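Local coordinates for protein DNA polymerase (Pyrobaculum calidifontis, PDB 5MDN) that probably catalyses template-directed DNA synthesis as a family B DNA polymerase, adding deoxyribonucleotides to a growing strand with release of diphosphate, at residues M1-S11 / G124-R136. Numbering follows the deposited sequence.
With MG (magnesium ion), chain C.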
ATOM      1  N   MET A   1      -7.784  20.863 -26.158  1.00 72.99           N
ATOM      2  CA  MET A   1      -8.483  19.666 -25.702  1.00 71.68           C
ATOM      3  C   MET A   1      -8.262  19.428 -24.202  1.00 69.68           C
ATOM      4  O   MET A   1      -7.321  19.962 -23.613  1.00 67.30           O
ATOM      5  CB  MET A   1      -8.036  18.443 -26.511  1.00 74.38           C
ATOM      6  CG  MET A   1      -6.563  18.077 -26.346  1.00 77.15           C
ATOM      7  SD  MET A   1      -6.122  16.532 -27.172  1.00 77.62           S
ATOM      8  CE  MET A   1      -6.923  15.343 -26.099  1.00 74.47           C
ATOM      9  N   ARG A   2      -9.135  18.621 -23.600  1.00 69.71           N
ATOM     10  CA  ARG A   2      -9.018  18.181 -22.215  1.00 72.14           C
ATOM     11  C   ARG A   2      -8.802  16.671 -22.211  1.00 68.94           C
ATOM     12  O   ARG A   2      -9.446  15.947 -22.975  1.00 68.19           O
ATOM     13  CB  ARG A   2     -10.273  18.593 -21.424  1.00 76.40           C
ATOM     14  CG  ARG A   2     -11.566  18.155 -22.101  1.00 84.24           C
ATOM     15  CD  ARG A   2     -12.832  18.613 -21.384  1.00 88.78           C
ATOM     16  NE  ARG A   2     -13.999  17.859 -21.843  1.00 93.05           N
ATOM     17  CZ  ARG A   2     -15.178  17.852 -21.233  1.00 94.84           C
ATOM     18  NH1 ARG A   2     -15.354  18.570 -20.132  1.00 97.92           N
ATOM     19  NH2 ARG A   2     -16.182  17.136 -21.725  1.00 94.60           N
ATOM     20  N   PHE A   3      -7.887  16.191 -21.362  1.00 66.34           N
ATOM     21  CA  PHE A   3      -7.200  14.939 -21.668  1.00 61.00           C
ATOM     22  C   PHE A   3      -7.376  13.833 -20.637  1.00 63.20           C
ATOM     23  O   PHE A   3      -7.647  12.694 -21.026  1.00 71.91           O
ATOM     24  CB  PHE A   3      -5.702  15.199 -21.883  1.00 57.07           C
ATOM     25  CG  PHE A   3      -4.931  13.960 -22.201  1.00 53.55           C
ATOM     26  CD1 PHE A   3      -5.377  13.095 -23.186  1.00 53.72           C
ATOM     27  CD2 PHE A   3      -3.766  13.655 -21.523  1.00 53.60           C
ATOM     28  CE1 PHE A   3      -4.682  11.948 -23.483  1.00 54.83           C
ATOM     29  CE2 PHE A   3      -3.062  12.510 -21.819  1.00 54.75           C
ATOM     30  CZ  PHE A   3      -3.520  11.656 -22.801  1.00 54.77           C
ATOM     31  N   TRP A   4      -7.164  14.105 -19.339  1.00 59.77           N
ATOM     32  CA  TRP A   4      -7.266  13.067 -18.308  1.00 58.42           C
ATOM     33  C   TRP A   4      -6.303  11.905 -18.542  1.00 51.79           C
ATOM     34  O   TRP A   4      -6.648  10.954 -19.255  1.00 46.03           O
ATOM     35  CB  TRP A   4      -8.693  12.520 -18.221  1.00 62.78           C
ATOM     36  CG  TRP A   4      -8.885  11.529 -17.109  1.00 66.51           C
ATOM     37  CD1 TRP A   4      -8.669  10.178 -17.174  1.00 70.62           C
ATOM     38  CD2 TRP A   4      -9.332  11.798 -15.780  1.00 65.04           C
ATOM     39  NE1 TRP A   4      -8.950   9.595 -15.965  1.00 69.35           N
ATOM     40  CE2 TRP A   4      -9.359  10.567 -15.092  1.00 67.07           C
ATOM     41  CE3 TRP A   4      -9.712  12.957 -15.102  1.00 67.31           C
ATOM     42  CZ2 TRP A   4      -9.751  10.467 -13.762  1.00 70.53           C
ATOM     43  CZ3 TRP A   4     -10.099  12.855 -13.782  1.00 72.38           C
ATOM     44  CH2 TRP A   4     -10.110  11.621 -13.125  1.00 74.92           C
ATOM     45  N   PRO A   5      -5.112  11.916 -17.940  1.00 52.53           N
ATOM     46  CA  PRO A   5      -4.126  10.863 -18.231  1.00 53.67           C
ATOM     47  C   PRO A   5      -4.383   9.603 -17.412  1.00 54.60           C
ATOM     48  O   PRO A   5      -4.629   9.670 -16.206  1.00 58.51           O
ATOM     49  CB  PRO A   5      -2.788  11.511 -17.844  1.00 53.19           C
ATOM     50  CG  PRO A   5      -3.078  12.983 -17.740  1.00 52.85           C
ATOM     51  CD  PRO A   5      -4.490  13.053 -17.250  1.00 53.40           C
ATOM     52  N   LEU A   6      -4.333   8.450 -18.082  1.00 53.08           N
ATOM     53  CA  LEU A   6      -4.370   7.143 -17.430  1.00 52.96           C
ATOM     54  C   LEU A   6      -2.974   6.572 -17.187  1.00 53.54           C
ATOM     55  O   LEU A   6      -2.643   6.188 -16.061  1.00 58.13           O
ATOM     56  CB  LEU A   6      -5.186   6.154 -18.271  1.00 54.40           C
ATOM     57  CG  LEU A   6      -6.674   5.986 -17.969  1.00 56.68           C
ATOM     58  CD1 LEU A   6      -7.337   5.165 -19.061  1.00 60.23           C
ATOM     59  CD2 LEU A   6      -6.871   5.322 -16.615  1.00 58.28           C
ATOM     60  N   ASP A   7      -2.155   6.501 -18.235  1.00 48.57           N
ATOM     61  CA  ASP A   7      -0.859   5.842 -18.177  1.00 49.82           C
ATOM     62  C   ASP A   7       0.151   6.648 -18.981  1.00 48.08           C
ATOM     63  O   ASP A   7      -0.209   7.359 -19.924  1.00 46.52           O
ATOM     64  CB  ASP A   7      -0.940   4.407 -18.719  1.00 51.17           C
ATOM     65  CG  ASP A   7       0.294   3.594 -18.402  1.00 53.25           C
ATOM     66  OD1 ASP A   7       1.043   3.988 -17.485  1.00 58.87           O
ATOM     67  OD2 ASP A   7       0.513   2.562 -19.070  1.00 52.35           O
ATOM     68  N   ALA A   8       1.421   6.539 -18.594  1.00 52.80           N
ATOM     69  CA  ALA A   8       2.508   7.221 -19.281  1.00 52.84           C
ATOM     70  C   ALA A   8       3.668   6.262 -19.493  1.00 54.87           C
ATOM     71  O   ALA A   8       4.004   5.474 -18.605  1.00 55.95           O
ATOM     72  CB  ALA A   8       2.977   8.446 -18.489  1.00 54.27           C
ATOM     73  N   THR A   9       4.283   6.341 -20.675  1.00 57.89           N
ATOM     74  CA  THR A   9       5.419   5.505 -21.048  1.00 58.96           C
ATOM     75  C   THR A   9       6.415   6.360 -21.819  1.00 58.84           C
ATOM     76  O   THR A   9       6.204   7.558 -22.031  1.00 54.87           O
ATOM     77  CB  THR A   9       4.992   4.297 -21.899  1.00 59.77           C
ATOM     78  OG1 THR A   9       4.456   4.755 -23.148  1.00 61.78           O
ATOM     79  CG2 THR A   9       3.949   3.448 -21.178  1.00 59.27           C
ATOM     80  N   TYR A  10       7.517   5.739 -22.241  1.00 59.57           N
ATOM     81  CA  TYR A  10       8.438   6.401 -23.154  1.00 59.47           C
ATOM     82  C   TYR A  10       9.245   5.353 -23.906  1.00 60.09           C
ATOM     83  O   TYR A  10       9.532   4.273 -23.381  1.00 57.58           O
ATOM     84  CB  TYR A  10       9.375   7.374 -22.423  1.00 57.76           C
ATOM     85  CG  TYR A  10      10.594   6.739 -21.786  1.00 56.72           C
ATOM     86  CD1 TYR A  10      10.537   6.199 -20.507  1.00 57.18           C
ATOM     87  CD2 TYR A  10      11.811   6.700 -22.458  1.00 57.23           C
ATOM     88  CE1 TYR A  10      11.655   5.626 -19.924  1.00 57.66           C
ATOM     89  CE2 TYR A  10      12.930   6.128 -21.885  1.00 55.73           C
ATOM     90  CZ  TYR A  10      12.847   5.594 -20.617  1.00 57.22           C
ATOM     91  OH  TYR A  10      13.959   5.025 -20.040  1.00 60.69           O
ATOM     92  N   SER A  11       9.601   5.690 -25.141  1.00 61.43           N
ATOM     93  CA  SER A  11      10.509   4.908 -25.964  1.00 64.82           C
ATOM     94  C   SER A  11      11.700   5.771 -26.362  1.00 67.47           C
ATOM     95  O   SER A  11      11.743   6.976 -26.094  1.00 66.25           O
ATOM     96  CB  SER A  11       9.796   4.363 -27.209  1.00 65.67           C
ATOM     97  OG  SER A  11       9.336   5.419 -28.035  1.00 65.63           O
ATOM     98  N   GLY A 124       3.813  19.824 -15.672  1.00 53.67           N
ATOM     99  CA  GLY A 124       2.591  19.956 -14.904  1.00 52.72           C
ATOM    100  C   GLY A 124       1.491  18.998 -15.301  1.00 52.96           C
ATOM    101  O   GLY A 124       0.311  19.314 -15.123  1.00 55.59           O
ATOM    102  N   VAL A 125       1.845  17.833 -15.835  1.00 51.57           N
ATOM    103  CA  VAL A 125       0.857  16.820 -16.185  1.00 52.68           C
ATOM    104  C   VAL A 125       0.456  16.082 -14.915  1.00 53.67           C
ATOM    105  O   VAL A 125       1.290  15.441 -14.267  1.00 59.23           O
ATOM    106  CB  VAL A 125       1.407  15.847 -17.237  1.00 52.90           C
ATOM    107  CG1 VAL A 125       0.339  14.838 -17.636  1.00 52.79           C
ATOM    108  CG2 VAL A 125       1.925  16.602 -18.446  1.00 53.65           C
ATOM    109  N   VAL A 126      -0.819  16.167 -14.561  1.00 53.10           N
ATOM    110  CA  VAL A 126      -1.350  15.533 -13.359  1.00 55.12           C
ATOM    111  C   VAL A 126      -2.187  14.333 -13.789  1.00 53.81           C
ATOM    112  O   VAL A 126      -3.141  14.495 -14.563  1.00 50.95           O
ATOM    113  CB  VAL A 126      -2.171  16.519 -12.508  1.00 57.70           C
ATOM    114  CG1 VAL A 126      -1.242  17.492 -11.795  1.00 58.20           C
ATOM    115  CG2 VAL A 126      -3.168  17.292 -13.367  1.00 60.15           C
ATOM    116  N   PRO A 127      -1.860  13.121 -13.345  1.00 50.84           N
ATOM    117  CA  PRO A 127      -2.654  11.953 -13.738  1.00 50.78           C
ATOM    118  C   PRO A 127      -4.007  11.949 -13.046  1.00 52.51           C
ATOM    119  O   PRO A 127      -4.175  12.498 -11.954  1.00 52.12           O
ATOM    120  CB  PRO A 127      -1.792  10.768 -13.290  1.00 49.54           C
ATOM    121  CG  PRO A 127      -0.969  11.303 -12.174  1.00 48.24           C
ATOM    122  CD  PRO A 127      -0.746  12.766 -12.449  1.00 48.93           C
ATOM    123  N   CYS A 128      -4.979  11.316 -13.703  1.00 54.98           N
ATOM    124  CA  CYS A 128      -6.341  11.215 -13.183  1.00 58.14           C
ATOM    125  C   CYS A 128      -6.913  12.596 -12.874  1.00 62.63           C
ATOM    126  O   CYS A 128      -7.531  12.823 -11.833  1.00 62.15           O
ATOM    127  CB  CYS A 128      -6.397  10.308 -11.953  1.00 57.80           C
ATOM    128  SG  CYS A 128      -5.883   8.607 -12.248  1.00 57.65           S
ATOM    129  N   ALA A 129      -6.697  13.528 -13.799  1.00 65.09           N
ATOM    130  CA  ALA A 129      -7.242  14.872 -13.698  1.00 62.89           C
ATOM    131  C   ALA A 129      -7.261  15.476 -15.093  1.00 61.88           C
ATOM    132  O   ALA A 129      -6.337  15.253 -15.879  1.00 64.15           O
ATOM    133  CB  ALA A 129      -6.426  15.747 -12.742  1.00 61.40           C
ATOM    134  N   TRP A 130      -8.310  16.234 -15.394  1.00 73.49           N
ATOM    135  CA  TRP A 130      -8.436  16.845 -16.711  1.00 71.99           C
ATOM    136  C   TRP A 130      -7.364  17.912 -16.904  1.00 73.04           C
ATOM    137  O   TRP A 130      -7.348  18.922 -16.192  1.00 71.38           O
ATOM    138  CB  TRP A 130      -9.825  17.448 -16.888  1.00 68.85           C
ATOM    139  CG  TRP A 130     -10.935  16.451 -16.935  1.00 66.55           C
ATOM    140  CD1 TRP A 130     -11.806  16.143 -15.931  1.00 66.44           C
ATOM    141  CD2 TRP A 130     -11.312  15.642 -18.056  1.00 64.33           C
ATOM    142  NE1 TRP A 130     -12.697  15.185 -16.354  1.00 66.52           N
ATOM    143  CE2 TRP A 130     -12.415  14.862 -17.656  1.00 65.03           C
ATOM    144  CE3 TRP A 130     -10.821  15.500 -19.357  1.00 64.69           C
ATOM    145  CZ2 TRP A 130     -13.034  13.952 -18.510  1.00 64.13           C
ATOM    146  CZ3 TRP A 130     -11.436  14.598 -20.202  1.00 63.14           C
ATOM    147  CH2 TRP A 130     -12.530  13.836 -19.777  1.00 63.97           C
ATOM    148  N   ASN A 131      -6.475  17.688 -17.862  1.00 68.08           N
ATOM    149  CA  ASN A 131      -5.462  18.660 -18.242  1.00 67.34           C
ATOM    150  C   ASN A 131      -5.891  19.397 -19.504  1.00 68.04           C
ATOM    151  O   ASN A 131      -6.711  18.912 -20.285  1.00 68.96           O
ATOM    152  CB  ASN A 131      -4.108  17.979 -18.469  1.00 65.04           C
ATOM    153  CG  ASN A 131      -3.507  17.430 -17.190  1.00 62.49           C
ATOM    154  OD1 ASN A 131      -2.523  17.962 -16.674  1.00 60.38           O
ATOM    155  ND2 ASN A 131      -4.089  16.353 -16.678  1.00 59.84           N
ATOM    156  N   VAL A 132      -5.321  20.583 -19.701  1.00 68.07           N
ATOM    157  CA  VAL A 132      -5.576  21.398 -20.883  1.00 69.68           C
ATOM    158  C   VAL A 132      -4.332  21.359 -21.757  1.00 68.01           C
ATOM    159  O   VAL A 132      -3.222  21.629 -21.282  1.00 64.41           O
ATOM    160  CB  VAL A 132      -5.945  22.843 -20.507  1.00 72.50           C
ATOM    161  CG1 VAL A 132      -6.313  23.638 -21.750  1.00 72.45           C
ATOM    162  CG2 VAL A 132      -7.087  22.856 -19.504  1.00 73.41           C
ATOM    163  N   VAL A 133      -4.516  21.027 -23.033  1.00 67.53           N
ATOM    164  CA  VAL A 133      -3.404  20.791 -23.947  1.00 70.25           C
ATOM    165  C   VAL A 133      -3.729  21.407 -25.298  1.00 72.06           C
ATOM    166  O   VAL A 133      -4.838  21.235 -25.816  1.00 71.93           O
ATOM    167  CB  VAL A 133      -3.099  19.289 -24.123  1.00 72.25           C
ATOM    168  CG1 VAL A 133      -1.728  18.954 -23.571  1.00 72.46           C
ATOM    169  CG2 VAL A 133      -4.179  18.432 -23.470  1.00 72.04           C
ATOM    170  N   GLU A 134      -2.762  22.125 -25.861  1.00 71.15           N
ATOM    171  CA  GLU A 134      -2.748  22.433 -27.282  1.00 74.91           C
ATOM    172  C   GLU A 134      -1.935  21.342 -27.964  1.00 72.17           C
ATOM    173  O   GLU A 134      -0.739  21.194 -27.692  1.00 69.89           O
ATOM    174  CB  GLU A 134      -2.146  23.814 -27.537  1.00 77.57           C
ATOM    175  CG  GLU A 134      -2.348  24.336 -28.950  1.00 78.72           C
ATOM    176  CD  GLU A 134      -1.536  25.586 -29.227  1.00 78.41           C
ATOM    177  OE1 GLU A 134      -1.252  26.336 -28.268  1.00 80.39           O
ATOM    178  OE2 GLU A 134      -1.184  25.823 -30.402  1.00 74.18           O
ATOM    179  N   ALA A 135      -2.578  20.576 -28.841  1.00 72.04           N
ATOM    180  CA  ALA A 135      -1.931  19.401 -29.410  1.00 76.17           C
ATOM    181  C   ALA A 135      -2.415  19.169 -30.833  1.00 78.43           C
ATOM    182  O   ALA A 135      -3.620  19.067 -31.077  1.00 81.53           O
ATOM    183  CB  ALA A 135      -2.199  18.161 -28.550  1.00 75.56           C
ATOM    184  N   ARG A 136      -1.461  19.088 -31.757  1.00 79.74           N
ATOM    185  CA  ARG A 136      -1.764  18.819 -33.155  1.00 79.79           C
ATOM    186  C   ARG A 136      -2.131  17.360 -33.365  1.00 78.72           C
ATOM    187  O   ARG A 136      -1.496  16.459 -32.816  1.00 76.01           O
ATOM    188  CB  ARG A 136      -0.543  19.157 -34.012  1.00 83.65           C
ATOM    189  CG  ARG A 136      -0.103  20.603 -33.936  1.00 88.81           C
ATOM    190  CD  ARG A 136       1.181  20.847 -34.720  1.00 90.94           C
ATOM    191  NE  ARG A 136       1.087  20.500 -36.136  1.00 93.52           N
ATOM    192  CZ  ARG A 136       1.648  19.416 -36.664  1.00 92.82           C
ATOM    193  NH1 ARG A 136       2.334  18.589 -35.887  1.00 93.80           N
ATOM    194  NH2 ARG A 136       1.534  19.158 -37.960  1.00 88.73           N
TER
HETATM  195 MG    MG C 801       2.528   2.302 -16.367  1.00 35.65          MG
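Arg2 lies opposite Val132 in a single antiparallel beta bridge, flanked by bonds of Met1 with Val133 and of Phe3 with Asn131, in the N-terminal domain of this family B polymerase. The bridge links the residues leading into strand 5-12 to strand 131-141, the two outermost strands of one five-stranded mixed sheet, consistent with a sheet curled so that its outer strands meet here. Met1 and Val133 exchange two bonds, with Met1 N to Val133 O at 3.0 Å and Val133 N to Met1 O at 3.1 Å; Phe3 N adds a weak bond to Asn131 O. Val133 CG2 packs against both Met1 CG and Phe3 CB, while Leu33 on strand 30-35 adjoins all three residues.

Beyond the bridge, Trp4 takes over. With CG anti to the backbone N (chi1 -176°), its indole lies with one face over the Cys128-Ala129 peptide, Ala129 N being 3.3 Å from Trp4 CE3. Trp4 CB sits over the six-membered ring of Trp130, and the Trp4 edge meets the Trp130 face in an edge-to-face pair, planes at 55°. Trp130 is itself fixed by a hydrogen bond from NE1 to Phe159 O. Replacing Trp4 by an alanine would keep CB over Trp130 but is likely to strip the cover from the 128-129 peptide and leave the Trp130 face without its edge partner.

Pro5 docks on the turn that Asn131 braces: Asn131 OD1 accepts from Val126 N, and Asn131 ND2 donates to Val126 O at 3.0 Å, with Pro5 CD 3.4 Å from that same ND2. Cys128 N then bonds Pro5 O at 3.0 Å, nearly straight at 166°. Two residues further along the strand, at the magnesium site shared with Asp363, Asp7 OD1 binds the magnesium ion at 2.5 Å.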